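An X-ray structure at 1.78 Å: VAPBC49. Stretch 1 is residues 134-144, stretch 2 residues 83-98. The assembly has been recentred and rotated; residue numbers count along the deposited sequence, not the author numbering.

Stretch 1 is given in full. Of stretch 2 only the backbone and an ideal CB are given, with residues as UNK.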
# COMPACT_ATOMS: atom_id res chain seq x y z
N SER A 134 -4.66 -6.39 33.24
CA SER A 134 -3.25 -6.02 33.40
C SER A 134 -2.69 -5.81 31.98
O SER A 134 -3.33 -6.26 31.02
CB SER A 134 -2.43 -7.13 34.08
OG SER A 134 -2.43 -8.27 33.25
N PRO A 135 -1.50 -5.18 31.87
CA PRO A 135 -0.90 -4.99 30.53
C PRO A 135 -0.73 -6.31 29.75
O PRO A 135 -1.02 -6.36 28.54
CB PRO A 135 0.46 -4.36 30.85
CG PRO A 135 0.18 -3.59 32.15
CD PRO A 135 -0.67 -4.56 32.92
N ASP A 136 -0.31 -7.38 30.44
CA ASP A 136 -0.25 -8.68 29.75
C ASP A 136 -1.62 -9.16 29.26
O ASP A 136 -1.76 -9.64 28.12
CB ASP A 136 0.43 -9.73 30.64
CG ASP A 136 1.85 -9.34 31.03
OD1 ASP A 136 2.61 -8.79 30.23
OD2 ASP A 136 2.23 -9.63 32.17
N ASP A 137 -2.66 -9.01 30.08
CA ASP A 137 -3.99 -9.42 29.69
C ASP A 137 -4.45 -8.60 28.48
O ASP A 137 -5.10 -9.13 27.57
CB ASP A 137 -4.95 -9.24 30.88
CG ASP A 137 -6.31 -9.83 30.63
OD1 ASP A 137 -6.42 -10.94 30.05
OD2 ASP A 137 -7.31 -9.19 31.02
N LEU A 138 -4.09 -7.32 28.45
CA LEU A 138 -4.51 -6.46 27.33
C LEU A 138 -3.82 -6.85 26.03
O LEU A 138 -4.48 -6.87 24.98
CB LEU A 138 -4.26 -5.00 27.61
CG LEU A 138 -5.06 -4.46 28.81
CD1 LEU A 138 -4.49 -3.05 29.10
CD2 LEU A 138 -6.57 -4.48 28.62
N VAL A 139 -2.53 -7.16 26.11
CA VAL A 139 -1.82 -7.75 24.92
C VAL A 139 -2.58 -8.97 24.42
O VAL A 139 -2.99 -9.08 23.23
CB VAL A 139 -0.33 -8.11 25.27
CG1 VAL A 139 0.32 -9.00 24.16
CG2 VAL A 139 0.48 -6.87 25.50
N VAL A 140 -2.82 -9.92 25.33
CA VAL A 140 -3.38 -11.21 24.94
C VAL A 140 -4.83 -11.08 24.43
O VAL A 140 -5.23 -11.77 23.48
CB VAL A 140 -3.25 -12.24 26.09
CG1 VAL A 140 -4.01 -13.52 25.78
CG2 VAL A 140 -1.79 -12.52 26.34
N ARG A 141 -5.62 -10.19 25.06
CA ARG A 141 -6.98 -9.90 24.58
C ARG A 141 -6.99 -9.28 23.19
O ARG A 141 -7.96 -9.47 22.45
CB ARG A 141 -7.73 -9.00 25.58
CG ARG A 141 -8.38 -9.83 26.71
CD ARG A 141 -8.64 -9.04 28.00
NE ARG A 141 -9.10 -7.66 27.80
CZ ARG A 141 -9.48 -6.83 28.79
NH1 ARG A 141 -9.44 -7.23 30.06
NH2 ARG A 141 -9.88 -5.59 28.51
N GLY A 142 -5.91 -8.61 22.83
CA GLY A 142 -5.78 -8.04 21.49
C GLY A 142 -5.58 -9.13 20.43
O GLY A 142 -5.90 -8.94 19.25
N LEU A 143 -5.04 -10.27 20.85
CA LEU A 143 -4.67 -11.36 19.94
C LEU A 143 -5.65 -12.50 19.77
O LEU A 143 -5.73 -13.10 18.69
CB LEU A 143 -3.29 -11.93 20.39
CG LEU A 143 -2.11 -10.99 20.25
CD1 LEU A 143 -0.87 -11.53 20.96
CD2 LEU A 143 -1.84 -10.76 18.76
N ILE A 144 -6.41 -12.83 20.83
CA ILE A 144 -7.13 -14.09 20.83
C ILE A 144 -8.61 -13.91 21.18
O ILE A 144 -8.99 -12.90 21.80
CB ILE A 144 -6.46 -15.14 21.79
CG1 ILE A 144 -6.68 -14.79 23.25
CG2 ILE A 144 -4.97 -15.32 21.47
CD1 ILE A 144 -6.13 -15.82 24.24
N UNK A 83 1.71 -7.60 12.39
CA UNK A 83 0.41 -8.20 12.27
C UNK A 83 -0.30 -8.02 13.61
O UNK A 83 -1.51 -7.76 13.63
CB UNK A 83 0.51 -9.67 11.87
N UNK A 84 0.46 -8.16 14.71
CA UNK A 84 -0.11 -7.91 16.05
C UNK A 84 -0.56 -6.43 16.15
O UNK A 84 -1.69 -6.13 16.61
CB UNK A 84 0.91 -8.24 17.14
N UNK A 85 0.28 -5.52 15.68
CA UNK A 85 0.03 -4.08 15.75
C UNK A 85 -1.21 -3.72 14.94
O UNK A 85 -2.08 -3.01 15.43
CB UNK A 85 1.24 -3.30 15.24
N UNK A 86 -1.30 -4.25 13.72
CA UNK A 86 -2.48 -4.09 12.86
C UNK A 86 -3.77 -4.53 13.54
O UNK A 86 -4.83 -3.92 13.33
CB UNK A 86 -2.29 -4.88 11.57
N UNK A 87 -3.68 -5.55 14.39
CA UNK A 87 -4.85 -6.11 15.07
C UNK A 87 -5.37 -5.25 16.23
O UNK A 87 -6.43 -5.55 16.82
CB UNK A 87 -4.51 -7.51 15.60
N UNK A 88 -4.60 -4.21 16.58
CA UNK A 88 -4.95 -3.32 17.73
C UNK A 88 -4.22 -3.71 19.01
O UNK A 88 -4.47 -3.11 20.07
CB UNK A 88 -6.46 -3.35 17.99
N UNK A 89 -3.30 -4.68 18.94
CA UNK A 89 -2.55 -5.08 20.12
C UNK A 89 -1.66 -3.95 20.68
O UNK A 89 -0.83 -3.34 19.96
CB UNK A 89 -1.69 -6.30 19.78
N UNK A 90 -1.79 -3.66 21.98
CA UNK A 90 -0.89 -2.71 22.53
C UNK A 90 0.56 -3.22 22.51
O UNK A 90 0.82 -4.32 23.01
CB UNK A 90 -1.32 -2.36 23.96
N UNK A 91 1.47 -2.42 21.95
CA UNK A 91 2.82 -2.90 21.64
C UNK A 91 3.90 -2.52 22.64
O UNK A 91 4.96 -3.18 22.73
CB UNK A 91 3.23 -2.37 20.26
N UNK A 92 3.65 -1.46 23.40
CA UNK A 92 4.71 -0.91 24.26
C UNK A 92 5.10 -1.82 25.42
O UNK A 92 6.20 -1.71 25.94
CB UNK A 92 4.26 0.44 24.82
N UNK A 93 4.19 -2.70 25.85
CA UNK A 93 4.51 -3.59 26.97
C UNK A 93 4.35 -5.06 26.58
O UNK A 93 3.95 -5.91 27.39
CB UNK A 93 3.62 -3.27 28.17
N UNK A 94 4.68 -5.36 25.33
CA UNK A 94 4.51 -6.70 24.79
C UNK A 94 5.65 -7.65 25.17
O UNK A 94 5.49 -8.88 25.06
CB UNK A 94 4.39 -6.63 23.27
N UNK A 95 6.80 -7.11 25.57
CA UNK A 95 7.98 -7.98 25.78
C UNK A 95 7.77 -9.19 26.73
O UNK A 95 8.18 -10.31 26.42
CB UNK A 95 9.12 -7.12 26.34
N UNK A 96 7.09 -9.00 27.89
CA UNK A 96 6.85 -10.22 28.71
C UNK A 96 6.06 -11.32 28.03
O UNK A 96 6.36 -12.50 28.23
CB UNK A 96 6.11 -9.83 29.99
N UNK A 97 5.08 -10.95 27.21
CA UNK A 97 4.37 -11.97 26.41
C UNK A 97 5.28 -12.69 25.44
O UNK A 97 5.14 -13.91 25.26
CB UNK A 97 3.22 -11.33 25.63
N UNK A 98 6.16 -11.92 24.78
CA UNK A 98 7.14 -12.52 23.86
C UNK A 98 8.11 -13.47 24.61
O UNK A 98 8.30 -14.61 24.18
CB UNK A 98 7.93 -11.42 23.15

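Stretch 1 is helical from Pro135 onward. Stretch 2 passes along it from Leu143 back to Pro135.

Position 83 is helical, with nothing of stretch 1 near its CB, so the contact leaves it free; it is Ala83. At position 84 the ideal CB lies 4.1 Å from Leu143 CD2, and a sizeable apolar group, aliphatic or aromatic, would suit that methyl. The residue is Phe84. Leu143 CD2 sits over one face of the ring, 3.6 Å from its centroid, in a CH-pi contact. Positions 85 and 86 are out of reach and tolerate long polar chains; they are Arg85 and Arg86.

The CB of position 87 points toward stretch 1, 4.2 Å from Gly142 O, which favours something small; Ala87 fits. Position 88 has a phi of 97°, and a CB there would jam against the preceding carbonyl oxygen. Glycine is called for, and Gly88 is the first residue to leave helical phi/psi, in a Schellman motif, with the N of position 89 bonded to Phe84 O (3.2 Å).

Position 89 lies beside Gly142, its CA 4.6 Å from Gly142 CA, with Leu143 CD2 and Val139 nearby. A medium-sized aliphatic side chain would suit. In Val89, CG2 reaches Leu143 CD2 at 3.4 Å and CG1 meets Val139 CG1 at 4.0 Å. The bare Gly142 leaves room for this fit, since an ideal CB on it would come within 2.9 Å of Val89 CG2.

At position 90, phi of -66° and psi of 128° allow proline, and the neighbouring Leu138 and Val139 offer carbon; other apolar residues could also serve. Pro90 places CG 4.1 Å from Leu138 CB and 4.2 Å from Val139 CG2.

Position 91 points away and position 92 contacts nothing in stretch 1, so many side chains would do; they are Met91 and Gln92. Position 93 points toward Pro135, and a long chain with an aliphatic stem would suit. Arg93 CD lies 3.9 Å from Pro135 CB. At position 94 the ideal CB lies 4.5 Å from Val139 CG2 and an aliphatic group is apt: Ile94 CG1 packs 3.9 Å from Val139 CG1.

Position 95 points away, unrestricted by stretch 1, and is Arg95. The CB of position 96 is 3.7 Å from Asp136 OD1, so a donor or a compact residue is plausible; Pro96 supplies only carbon, CB to OD1 at 3.6 Å.

Position 97 faces Val139 CG1 and Asp136, inviting a small residue, perhaps polar. Ser97 OG donates to a water (2.7 Å) that in turn donates to Asp136 OD1 and Arg93 O (both 2.7 Å), bridging the stretches. Position 98, out of reach, could be almost anything; it is Leu98.

Stretch 2 (83-98) AFRRAGVPMQRIRPSL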
# COMPACT_ATOMS: atom_id res chain seq x y z
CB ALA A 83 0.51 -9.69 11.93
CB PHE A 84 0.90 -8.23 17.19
CG PHE A 84 1.22 -9.69 17.34
CD1 PHE A 84 0.60 -10.68 16.57
CD2 PHE A 84 2.19 -10.08 18.29
CE1 PHE A 84 0.97 -12.03 16.74
CE2 PHE A 84 2.54 -11.41 18.46
CZ PHE A 84 1.94 -12.37 17.69
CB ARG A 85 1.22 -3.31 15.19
CG ARG A 85 1.10 -1.78 15.30
CD ARG A 85 2.33 -1.10 14.75
NE ARG A 85 2.30 -1.14 13.30
CZ ARG A 85 2.05 -0.09 12.51
NH1 ARG A 85 1.84 1.12 13.03
NH2 ARG A 85 2.05 -0.27 11.21
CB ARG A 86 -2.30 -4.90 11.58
CG ARG A 86 -3.29 -4.62 10.47
CD ARG A 86 -2.91 -5.43 9.21
NE ARG A 86 -1.63 -5.02 8.63
CZ ARG A 86 -0.52 -5.77 8.57
NH1 ARG A 86 -0.45 -7.00 9.08
NH2 ARG A 86 0.57 -5.27 8.00
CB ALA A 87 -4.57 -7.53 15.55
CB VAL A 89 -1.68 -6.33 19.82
CG1 VAL A 89 -0.80 -6.70 21.04
CG2 VAL A 89 -2.57 -7.48 19.38
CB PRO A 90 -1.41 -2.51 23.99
CG PRO A 90 -2.12 -3.78 24.30
CD PRO A 90 -2.74 -4.21 23.00
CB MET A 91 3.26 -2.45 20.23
CG MET A 91 2.33 -2.93 19.10
SD MET A 91 2.05 -4.73 18.96
CE MET A 91 3.76 -5.27 18.63
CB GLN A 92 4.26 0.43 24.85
CG GLN A 92 4.25 1.55 23.84
CD GLN A 92 3.82 2.84 24.49
OE1 GLN A 92 4.55 3.40 25.33
NE2 GLN A 92 2.62 3.31 24.14
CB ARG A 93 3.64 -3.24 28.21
CG ARG A 93 3.86 -1.82 28.75
CD ARG A 93 2.82 -1.45 29.82
NE ARG A 93 3.05 -0.10 30.36
CZ ARG A 93 3.77 0.19 31.44
NH1 ARG A 93 4.40 -0.75 32.13
NH2 ARG A 93 3.89 1.45 31.82
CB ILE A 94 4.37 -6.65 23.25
CG1 ILE A 94 3.76 -7.96 22.74
CG2 ILE A 94 5.75 -6.28 22.57
CD1 ILE A 94 3.07 -7.86 21.39
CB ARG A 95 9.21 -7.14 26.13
CG ARG A 95 10.52 -7.92 26.21
CD ARG A 95 11.67 -6.94 26.40
NE ARG A 95 12.98 -7.59 26.55
CZ ARG A 95 13.63 -7.74 27.71
NH1 ARG A 95 13.12 -7.28 28.85
NH2 ARG A 95 14.82 -8.35 27.71
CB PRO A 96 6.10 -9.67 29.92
CG PRO A 96 6.58 -8.30 30.01
CD PRO A 96 6.60 -7.81 28.59
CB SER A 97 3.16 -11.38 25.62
OG SER A 97 2.16 -10.84 26.53
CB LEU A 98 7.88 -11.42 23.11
CG LEU A 98 7.00 -10.46 22.30
CD1 LEU A 98 7.88 -9.51 21.54
CD2 LEU A 98 6.12 -11.22 21.33
O HOH W 1 3.21 -8.54 27.58
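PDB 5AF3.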